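Manganese-dependent inorganic pyrophosphatase (Methanocaldococcus jannaschii, PDB 2EB0) hydrolyses inorganic diphosphate to two phosphate ions, using two manganese ions bound in each subunit. Local coordinates at residues G33-E38 and V48-L53; G80-I85 and L93-P98; V149-P154 and S174-F179; I198-F203 and E238-N243. All coordinates share one frame; numbering follows the deposited sequence.

Contact 1 of 4, residues G33-E38 and V48-L53; sequences GDINPE and VMEPEL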
# COMPACT_ATOMS: atom_id res chain seq x y z
N GLY B 33 -8.82 20.62 6.49
CA GLY B 33 -8.79 21.41 7.71
C GLY B 33 -8.15 22.78 7.53
O GLY B 33 -7.79 23.15 6.41
N ASP B 34 -8.01 23.53 8.61
CA ASP B 34 -7.42 24.86 8.54
C ASP B 34 -5.91 24.80 8.42
O ASP B 34 -5.27 23.88 8.93
CB ASP B 34 -7.81 25.70 9.75
CG ASP B 34 -9.24 26.20 9.67
OD1 ASP B 34 -9.59 26.83 8.64
OD2 ASP B 34 -10.00 25.98 10.63
N ILE B 35 -5.34 25.78 7.74
CA ILE B 35 -3.89 25.86 7.52
C ILE B 35 -3.17 26.42 8.74
O ILE B 35 -3.67 27.34 9.40
CB ILE B 35 -3.61 26.75 6.29
CG1 ILE B 35 -2.13 27.09 6.19
CG2 ILE B 35 -4.41 28.01 6.39
CD1 ILE B 35 -1.80 27.96 5.00
N ASN B 36 -2.01 25.86 9.07
CA ASN B 36 -1.26 26.34 10.22
C ASN B 36 -0.38 27.54 9.84
O ASN B 36 -0.23 27.86 8.66
CB ASN B 36 -0.40 25.21 10.81
CG ASN B 36 0.70 24.75 9.88
OD1 ASN B 36 1.27 25.55 9.13
ND2 ASN B 36 1.01 23.47 9.92
N PRO B 37 0.20 28.22 10.84
CA PRO B 37 1.06 29.39 10.58
C PRO B 37 2.21 29.11 9.59
O PRO B 37 2.50 29.93 8.72
CB PRO B 37 1.58 29.76 11.97
CG PRO B 37 0.45 29.34 12.86
CD PRO B 37 0.06 28.00 12.29
N GLU B 38 2.85 27.96 9.73
CA GLU B 38 3.96 27.60 8.86
C GLU B 38 3.55 27.54 7.39
O GLU B 38 4.25 28.05 6.52
CB GLU B 38 4.52 26.24 9.28
CG GLU B 38 5.58 25.69 8.33
CD GLU B 38 5.78 24.20 8.48
OE1 GLU B 38 6.26 23.76 9.54
OE2 GLU B 38 5.43 23.46 7.55
N VAL B 48 1.31 31.50 -3.77
CA VAL B 48 0.40 30.41 -4.11
C VAL B 48 -0.88 30.53 -3.30
O VAL B 48 -0.84 30.74 -2.09
CB VAL B 48 1.07 29.03 -3.84
CG1 VAL B 48 0.07 27.90 -4.07
CG2 VAL B 48 2.29 28.86 -4.77
N MET B 49 -2.02 30.37 -3.96
CA MET B 49 -3.32 30.46 -3.29
C MET B 49 -3.62 29.23 -2.44
O MET B 49 -3.23 28.11 -2.79
CB MET B 49 -4.43 30.64 -4.33
CG MET B 49 -4.21 31.82 -5.28
SD MET B 49 -3.98 33.40 -4.42
CE MET B 49 -2.18 33.56 -4.48
N GLU B 50 -4.31 29.45 -1.33
CA GLU B 50 -4.69 28.39 -0.40
C GLU B 50 -5.79 27.51 -1.01
O GLU B 50 -6.82 28.02 -1.44
CB GLU B 50 -5.21 29.02 0.89
CG GLU B 50 -5.62 28.03 1.96
CD GLU B 50 -6.42 28.69 3.07
OE1 GLU B 50 -6.60 28.05 4.13
OE2 GLU B 50 -6.88 29.83 2.87
N PRO B 51 -5.60 26.19 -1.02
CA PRO B 51 -6.56 25.20 -1.57
C PRO B 51 -7.94 25.30 -0.93
O PRO B 51 -8.05 25.64 0.25
CB PRO B 51 -5.91 23.86 -1.25
CG PRO B 51 -4.47 24.19 -1.05
CD PRO B 51 -4.49 25.50 -0.34
N GLU B 52 -8.98 24.97 -1.69
CA GLU B 52 -10.34 25.03 -1.17
C GLU B 52 -10.58 23.97 -0.10
O GLU B 52 -10.03 22.86 -0.16
CB GLU B 52 -11.36 24.85 -2.30
CG GLU B 52 -11.60 23.40 -2.70
CD GLU B 52 -12.67 23.25 -3.76
OE1 GLU B 52 -12.36 23.47 -4.95
OE2 GLU B 52 -13.82 22.93 -3.40
N LEU B 53 -11.40 24.31 0.89
CA LEU B 53 -11.73 23.41 1.98
C LEU B 53 -12.95 22.54 1.64
O LEU B 53 -13.97 23.06 1.21
CB LEU B 53 -12.04 24.21 3.24
CG LEU B 53 -12.67 23.41 4.38
CD1 LEU B 53 -11.60 22.61 5.14
CD2 LEU B 53 -13.38 24.36 5.32
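Ile35 and Glu50 meet through a single methyl and a single carboxylate oxygen: Ile35 CG2 lies 3.1 Å from Glu50 OE1, a close approach of an apolar group to a charged one. The same methyl stands 3.9 Å from Glu50 CD, and the two side chains pass at a slant. Glu50 spans the gap because its chain is stretched throughout, with CG anti to the backbone N (chi1 -178°). In Ile35 it is the CG1 branch that takes the anti place (chi1 168°), which leaves CG2 as the branch facing the glutamate. Farther along, Leu53 CD1 rests against the backbone of Gly33, 3.7 Å from Gly33 N and 4.0 Å from Gly33 CA. No hydrogen bond joins the two segments directly.

Arg31 links the two segments: its guanidinium bonds to the carbonyls of Gly33 and Pro51, its backbone pairs with Glu52, and it makes a long, weak ion pair with Glu50 OE1. Leu43 of helix 37-45 touches both Ile35 and Glu50 and so lies alongside their meeting point.

The arrangement belongs to a beta-alpha-beta crossover of the DHH domain, strand 28-31 to helix 37-45 to strand 52-53. Residues 33-38 lead into the helix, where Asn36 is the N-cap, and 48-53 lead out of it to the outermost strand of the parallel sheet. With one carboxylate leaning on a methyl near the surface, the direct contact offers little polar gain, and the pairing probably owes more to Arg31 than to the touching side chains.

Contact 2 of 4, residues G80-I85 and L93-P98; sequences GKLIAI and LTTTEP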
# COMPACT_ATOMS: atom_id res chain seq x y z
N GLY B 80 -17.05 8.03 -1.45
CA GLY B 80 -16.36 8.69 -2.54
C GLY B 80 -15.78 7.65 -3.47
O GLY B 80 -15.89 6.45 -3.21
N LYS B 81 -15.15 8.09 -4.55
CA LYS B 81 -14.54 7.19 -5.51
C LYS B 81 -13.02 7.34 -5.39
O LYS B 81 -12.42 8.19 -6.05
CB LYS B 81 -15.00 7.57 -6.92
CG LYS B 81 -14.98 6.45 -7.94
CD LYS B 81 -13.60 6.21 -8.51
CE LYS B 81 -13.68 5.21 -9.67
NZ LYS B 81 -12.34 4.93 -10.27
N LEU B 82 -12.41 6.51 -4.54
CA LEU B 82 -10.96 6.53 -4.31
C LEU B 82 -10.18 6.14 -5.56
O LEU B 82 -10.22 4.98 -5.99
CB LEU B 82 -10.60 5.59 -3.16
CG LEU B 82 -9.65 6.09 -2.06
CD1 LEU B 82 -9.10 4.88 -1.29
CD2 LEU B 82 -8.51 6.89 -2.67
N ILE B 83 -9.45 7.09 -6.13
CA ILE B 83 -8.65 6.88 -7.34
C ILE B 83 -7.20 6.46 -7.04
O ILE B 83 -6.67 5.53 -7.65
CB ILE B 83 -8.58 8.16 -8.21
CG1 ILE B 83 -9.99 8.59 -8.63
CG2 ILE B 83 -7.68 7.94 -9.42
CD1 ILE B 83 -10.65 7.67 -9.65
N ALA B 84 -6.55 7.15 -6.10
CA ALA B 84 -5.16 6.83 -5.79
C ALA B 84 -4.72 7.29 -4.41
O ALA B 84 -5.42 8.05 -3.74
CB ALA B 84 -4.23 7.46 -6.85
N ILE B 85 -3.55 6.82 -4.01
CA ILE B 85 -2.95 7.21 -2.74
C ILE B 85 -1.45 7.38 -2.98
O ILE B 85 -0.78 6.45 -3.44
CB ILE B 85 -3.17 6.15 -1.64
CG1 ILE B 85 -4.67 6.05 -1.30
CG2 ILE B 85 -2.39 6.54 -0.40
CD1 ILE B 85 -4.99 5.06 -0.19
N LEU B 93 -5.10 1.95 5.17
CA LEU B 93 -6.39 1.87 4.49
C LEU B 93 -6.48 0.68 3.56
O LEU B 93 -5.60 0.47 2.74
CB LEU B 93 -6.64 3.12 3.62
CG LEU B 93 -7.08 4.45 4.23
CD1 LEU B 93 -7.32 5.45 3.10
CD2 LEU B 93 -8.36 4.27 5.03
N THR B 94 -7.55 -0.11 3.70
CA THR B 94 -7.78 -1.24 2.81
C THR B 94 -8.73 -0.66 1.79
O THR B 94 -9.48 0.28 2.09
CB THR B 94 -8.49 -2.40 3.51
OG1 THR B 94 -9.84 -2.02 3.81
CG2 THR B 94 -7.77 -2.79 4.78
N THR B 95 -8.71 -1.19 0.57
CA THR B 95 -9.59 -0.70 -0.48
C THR B 95 -10.47 -1.83 -1.01
O THR B 95 -10.16 -3.01 -0.84
CB THR B 95 -8.79 -0.10 -1.66
OG1 THR B 95 -8.01 -1.12 -2.29
CG2 THR B 95 -7.87 1.03 -1.17
N THR B 96 -11.56 -1.45 -1.65
CA THR B 96 -12.51 -2.41 -2.18
C THR B 96 -12.19 -2.86 -3.60
O THR B 96 -12.75 -3.83 -4.09
CB THR B 96 -13.93 -1.82 -2.15
OG1 THR B 96 -14.81 -2.68 -2.88
CG2 THR B 96 -13.94 -0.42 -2.75
N GLU B 97 -11.28 -2.15 -4.26
CA GLU B 97 -10.89 -2.49 -5.62
C GLU B 97 -9.45 -2.04 -5.85
O GLU B 97 -8.93 -1.20 -5.11
CB GLU B 97 -11.79 -1.77 -6.63
CG GLU B 97 -11.67 -0.26 -6.56
CD GLU B 97 -11.97 0.42 -7.88
OE1 GLU B 97 -11.93 1.67 -7.92
OE2 GLU B 97 -12.25 -0.28 -8.87
N PRO B 98 -8.79 -2.61 -6.87
CA PRO B 98 -7.40 -2.24 -7.17
C PRO B 98 -7.32 -0.74 -7.40
O PRO B 98 -8.18 -0.15 -8.04
CB PRO B 98 -7.10 -3.04 -8.43
CG PRO B 98 -7.88 -4.30 -8.20
CD PRO B 98 -9.22 -3.74 -7.71
O HOH W 1 -11.96 2.90 -5.48
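Thr95 faces Leu82 across the contact, and its CB divides the work between two branches. With OG1 between the backbone N and the carbonyl carbon (chi1 64°), CG2 lies anti to the carbonyl carbon and meets Leu82 CD1 at 4.0 Å, the two side chains crossing nearly at right angles. OG1 turns the other way: it donates to Glu97 O at 3.0 Å, from a position 41° out of that carbonyl's plane, and accepts a hydrogen bond from Val91 N of the second subunit. The hydroxyl thus ties its own loop and the dimer partner together, while the methyl rests on Leu82. A valine in its place would probably still pack on Leu82, but Val91 N of the second subunit and Glu97 O would each lose a mate and the loop would be freer to shift.

Farther along the strand, Ile85 CD1 and Leu93 CD1 touch at 4.1 Å in an apolar contact. At the other end the link is polar and indirect. A water donates to Leu82 O at 2.8 Å and to Glu97 OE1 at 2.7 Å, bridging strand and loop, and Lys81 NZ stands 4.0 Å from Glu97 OE1, too far for a salt bridge, though the opposite charges probably still attract.

Residues 81-85 belong to an inner strand of the parallel sheet of the DHH domain, which continues toward His88, a manganese ligand; 93-98 form the loop that returns to the neighbouring strand 100-103. Apolar contacts thus meet the strand, Thr95 holds the loop to itself and the second subunit, and the water-mediated link at Glu97 is probably looser.

Contact 3 of 4, residues V149-P154 and S174-F179; sequences VLFKSP and SNIEEF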
# COMPACT_ATOMS: atom_id res chain seq x y z
N VAL B 149 11.93 18.42 9.31
CA VAL B 149 12.39 19.33 10.36
C VAL B 149 13.83 19.70 10.02
O VAL B 149 14.75 19.55 10.83
CB VAL B 149 12.36 18.67 11.76
CG1 VAL B 149 12.59 19.72 12.83
CG2 VAL B 149 11.03 17.95 11.97
N LEU B 150 14.00 20.19 8.80
CA LEU B 150 15.31 20.59 8.29
C LEU B 150 16.30 19.43 8.34
O LEU B 150 17.42 19.57 8.83
CB LEU B 150 15.85 21.79 9.07
CG LEU B 150 16.47 22.92 8.24
CD1 LEU B 150 17.45 23.69 9.10
CD2 LEU B 150 17.19 22.37 7.02
N PHE B 151 15.87 18.28 7.83
CA PHE B 151 16.70 17.09 7.77
C PHE B 151 17.21 16.59 9.11
O PHE B 151 18.21 15.87 9.17
CB PHE B 151 17.88 17.36 6.84
CG PHE B 151 17.50 18.11 5.59
CD1 PHE B 151 17.98 19.40 5.36
CD2 PHE B 151 16.66 17.53 4.65
CE1 PHE B 151 17.61 20.10 4.21
CE2 PHE B 151 16.29 18.21 3.50
CZ PHE B 151 16.77 19.50 3.28
N LYS B 152 16.52 16.95 10.19
CA LYS B 152 16.93 16.50 11.52
C LYS B 152 16.22 15.20 11.89
O LYS B 152 16.77 14.36 12.59
CB LYS B 152 16.62 17.58 12.55
CG LYS B 152 17.37 18.87 12.30
CD LYS B 152 17.08 19.92 13.36
CE LYS B 152 17.98 21.12 13.16
NZ LYS B 152 17.88 22.10 14.28
N SER B 153 15.00 15.04 11.40
CA SER B 153 14.22 13.84 11.69
C SER B 153 14.84 12.59 11.07
O SER B 153 15.44 12.64 9.99
CB SER B 153 12.79 14.01 11.18
OG SER B 153 12.10 12.78 11.24
N PRO B 154 14.70 11.44 11.74
CA PRO B 154 15.25 10.19 11.21
C PRO B 154 14.55 9.68 9.96
O PRO B 154 14.98 8.68 9.37
CB PRO B 154 15.15 9.24 12.40
CG PRO B 154 13.99 9.75 13.16
CD PRO B 154 14.21 11.25 13.12
N SER B 174 18.61 30.26 -2.70
CA SER B 174 20.06 30.08 -2.61
C SER B 174 20.60 29.45 -1.33
O SER B 174 21.62 28.77 -1.36
CB SER B 174 20.76 31.43 -2.82
OG SER B 174 20.33 32.38 -1.86
N ASN B 175 19.91 29.67 -0.21
CA ASN B 175 20.35 29.12 1.07
C ASN B 175 19.23 28.35 1.77
O ASN B 175 18.39 28.94 2.44
CB ASN B 175 20.83 30.26 1.98
CG ASN B 175 21.55 29.76 3.22
OD1 ASN B 175 21.01 28.97 3.99
ND2 ASN B 175 22.78 30.22 3.41
N ILE B 176 19.24 27.02 1.62
CA ILE B 176 18.22 26.18 2.23
C ILE B 176 18.23 26.25 3.76
O ILE B 176 17.18 26.22 4.40
CB ILE B 176 18.39 24.70 1.81
CG1 ILE B 176 18.16 24.54 0.30
CG2 ILE B 176 17.43 23.81 2.59
CD1 ILE B 176 18.42 23.12 -0.23
N GLU B 177 19.43 26.34 4.33
CA GLU B 177 19.57 26.40 5.78
C GLU B 177 18.90 27.62 6.39
O GLU B 177 18.27 27.52 7.45
CB GLU B 177 21.05 26.39 6.16
CG GLU B 177 21.74 25.07 5.88
CD GLU B 177 20.99 23.90 6.48
OE1 GLU B 177 20.74 23.92 7.71
OE2 GLU B 177 20.64 22.96 5.73
N GLU B 178 19.03 28.77 5.74
CA GLU B 178 18.43 30.00 6.24
C GLU B 178 16.91 29.94 6.11
O GLU B 178 16.19 30.32 7.03
CB GLU B 178 18.95 31.22 5.48
CG GLU B 178 20.38 31.57 5.80
CD GLU B 178 20.84 32.83 5.10
OE1 GLU B 178 21.97 33.27 5.36
OE2 GLU B 178 20.05 33.37 4.29
N PHE B 179 16.43 29.47 4.96
CA PHE B 179 15.00 29.35 4.73
C PHE B 179 14.43 28.36 5.75
O PHE B 179 13.37 28.60 6.33
CB PHE B 179 14.72 28.86 3.31
CG PHE B 179 13.28 28.58 3.04
CD1 PHE B 179 12.28 29.38 3.59
CD2 PHE B 179 12.91 27.52 2.21
CE1 PHE B 179 10.92 29.13 3.32
CE2 PHE B 179 11.56 27.26 1.93
CZ PHE B 179 10.56 28.07 2.49
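Leu150 and Phe151, which reach across to Glu177 and Ile176, sit in a run of three residues with positive phi, Val149 to Phe151, an uncommon conformation for side chains of this bulk. The carboxylate of Glu177 lies against the two methyls of Leu150, with Leu150 CD1 3.6 Å from Glu177 OE1 and Leu150 CD2 3.7 Å from Glu177 OE2. A bend at chi2 of Glu177 (-52°) folds its chain back and carries the acid there. Beside it the Phe151 ring presents an edge: Ile176 CG2 approaches near the ring plane, 4.1 Å from Phe151 CE1, and Glu177 OE2 is also at that edge, 4.4 Å from the same carbon.

The left-handed stretch begins as a Schellman motif. Val149 is the C-prime residue that ends helix 134-148, the helix carrying the manganese ligand Asp147, and the turn is continued by a bond from Lys152 N to Val149 O. The partner segment is the start of helix 176-188, capped by Asn175, whose OD1 accepts from Glu178 N at 2.7 Å. One helix end therefore packs on another helix start. Phe151 also touches Ala164 and Lys161 of helix 158-171, which runs between the two segments in sequence, and Ile176 packs on Ala168 of that helix.

Contact 4 of 4, residues I198-F203 and E238-N243; sequences IINMDF and EEKLKN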
# COMPACT_ATOMS: atom_id res chain seq x y z
N ILE B 198 -2.80 24.45 20.43
CA ILE B 198 -1.60 23.63 20.36
C ILE B 198 -1.97 22.16 20.22
O ILE B 198 -1.31 21.40 19.51
CB ILE B 198 -0.75 23.81 21.62
CG1 ILE B 198 -0.20 25.24 21.66
CG2 ILE B 198 0.38 22.80 21.64
CD1 ILE B 198 0.51 25.58 22.92
N ILE B 199 -3.04 21.76 20.90
CA ILE B 199 -3.49 20.39 20.86
C ILE B 199 -4.06 19.98 19.51
O ILE B 199 -3.72 18.93 18.98
CB ILE B 199 -4.56 20.15 21.95
CG1 ILE B 199 -3.86 19.97 23.30
CG2 ILE B 199 -5.41 18.93 21.60
CD1 ILE B 199 -4.81 19.90 24.46
N ASN B 200 -4.91 20.83 18.94
CA ASN B 200 -5.54 20.51 17.67
C ASN B 200 -4.71 20.80 16.43
O ASN B 200 -4.99 20.26 15.36
CB ASN B 200 -6.88 21.25 17.57
CG ASN B 200 -7.87 20.79 18.61
OD1 ASN B 200 -8.00 19.59 18.88
ND2 ASN B 200 -8.59 21.74 19.20
N MET B 201 -3.69 21.64 16.56
CA MET B 201 -2.87 22.00 15.42
C MET B 201 -2.33 20.81 14.64
O MET B 201 -2.36 20.80 13.41
CB MET B 201 -1.70 22.89 15.86
CG MET B 201 -1.01 23.61 14.71
SD MET B 201 -2.14 24.72 13.81
CE MET B 201 -2.16 26.11 14.93
N ASP B 202 -1.84 19.79 15.34
CA ASP B 202 -1.27 18.63 14.65
C ASP B 202 -1.60 17.32 15.35
O ASP B 202 -0.71 16.52 15.63
CB ASP B 202 0.25 18.82 14.54
CG ASP B 202 0.92 17.69 13.79
OD1 ASP B 202 0.38 17.24 12.76
OD2 ASP B 202 2.01 17.26 14.21
N PHE B 203 -2.88 17.10 15.59
CA PHE B 203 -3.33 15.89 16.26
C PHE B 203 -3.77 14.85 15.23
O PHE B 203 -4.59 15.14 14.36
CB PHE B 203 -4.50 16.21 17.18
CG PHE B 203 -4.69 15.23 18.29
CD1 PHE B 203 -4.14 15.46 19.54
CD2 PHE B 203 -5.41 14.06 18.08
CE1 PHE B 203 -4.29 14.53 20.57
CE2 PHE B 203 -5.57 13.12 19.10
CZ PHE B 203 -5.01 13.36 20.35
N GLU B 238 -7.03 15.07 28.95
CA GLU B 238 -7.76 14.13 29.79
C GLU B 238 -9.23 14.19 29.43
O GLU B 238 -9.92 13.17 29.43
CB GLU B 238 -7.57 14.46 31.27
CG GLU B 238 -6.19 14.13 31.80
CD GLU B 238 -6.07 14.36 33.30
OE1 GLU B 238 -6.19 15.52 33.74
OE2 GLU B 238 -5.85 13.37 34.03
N GLU B 239 -9.69 15.39 29.12
CA GLU B 239 -11.08 15.63 28.74
C GLU B 239 -11.35 15.06 27.36
O GLU B 239 -12.38 14.45 27.12
CB GLU B 239 -11.38 17.14 28.74
CG GLU B 239 -11.45 17.76 30.12
CD GLU B 239 -12.67 17.30 30.90
OE1 GLU B 239 -12.80 17.70 32.08
OE2 GLU B 239 -13.49 16.54 30.34
N LYS B 240 -10.41 15.28 26.45
CA LYS B 240 -10.53 14.80 25.08
C LYS B 240 -10.60 13.27 25.09
O LYS B 240 -11.36 12.67 24.34
CB LYS B 240 -9.33 15.25 24.25
CG LYS B 240 -9.38 14.83 22.80
CD LYS B 240 -8.19 15.40 22.02
CE LYS B 240 -8.26 15.02 20.54
NZ LYS B 240 -9.48 15.59 19.90
N LEU B 241 -9.79 12.67 25.95
CA LEU B 241 -9.73 11.22 26.07
C LEU B 241 -11.08 10.56 26.34
O LEU B 241 -11.56 9.74 25.53
CB LEU B 241 -8.74 10.82 27.17
CG LEU B 241 -8.63 9.32 27.47
CD1 LEU B 241 -7.63 8.67 26.51
CD2 LEU B 241 -8.19 9.12 28.91
N LYS B 242 -11.71 10.91 27.46
CA LYS B 242 -13.00 10.32 27.82
C LYS B 242 -14.20 10.76 26.98
O LYS B 242 -15.12 9.96 26.75
CB LYS B 242 -13.28 10.57 29.31
CG LYS B 242 -13.29 12.02 29.72
CD LYS B 242 -13.49 12.15 31.22
CE LYS B 242 -13.58 13.61 31.66
NZ LYS B 242 -14.75 14.30 31.05
N ASN B 243 -14.20 12.00 26.51
CA ASN B 243 -15.33 12.48 25.72
C ASN B 243 -15.36 11.99 24.28
O ASN B 243 -16.43 11.87 23.69
CB ASN B 243 -15.37 14.01 25.72
CG ASN B 243 -15.50 14.58 27.11
OD1 ASN B 243 -16.10 13.95 27.99
ND2 ASN B 243 -14.96 15.76 27.33
O HOH W 2 -9.70 18.23 20.51
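One face of the Phe203 ring is covered by Lys240, whose CE lies 3.5 Å above the ring plane, offset toward the rim. Lys240 CE, 3.7 Å from the Phe203 centroid, makes a CH-pi contact, its nearest ring carbon being CE2. Lys240 NZ stands over the same face, 4.8 Å from the Phe203 centroid and 16° off the ring normal, a cation-pi interaction. The lysine chain is straight as far as CE, and only the bend at chi4 (62°) carries the ammonium farther off the ring. There it forms a salt bridge with Glu244 and donates a hydrogen bond to a water 2.7 Å from Lys240 NZ, which in turn donates to Asn200 OD1, also 2.7 Å away. A serine at Phe203 would probably leave Lys240 CE and CD without the ring they lie on and the ammonium freer to swing.

The contact joins the end of helix 195-201 to helix 230-243 within the DHHA2 domain. Phe203 leads into the edge strand 204-208 of the mixed sheet, and its carbonyl bonds to Asn9 of the N-terminal domain. With the ring, the water and Glu244 all probably stabilising the ammonium, Lys240 can lie along an aromatic surface while its charged end keeps polar partners.

In the fold
None of the four is deep core: contact 1 is at the surface, while contacts 2, 3 and 4 are partly buried. Contacts 1 and 2 reach the same parallel sheet, the first at its outermost strand 52-53, the second at inner strand 81-87, where the loop also meets the second subunit. Contact 3 involves helices and turns alone, and contact 4 belongs to the DHHA2 domain with its mixed sheet. Contacts 1 and 4 touch between the DHH and DHHA2 domains, Asn36 CB lying 3.5 Å from Met201 SD. Chemically, contacts 1 and 3 each set a carboxylate against aliphatic carbon, one methyl in contact 1 and two in contact 3, whereas 2 and 4 use water bridges, and contact 4 joins its segments by a cation over an aromatic face.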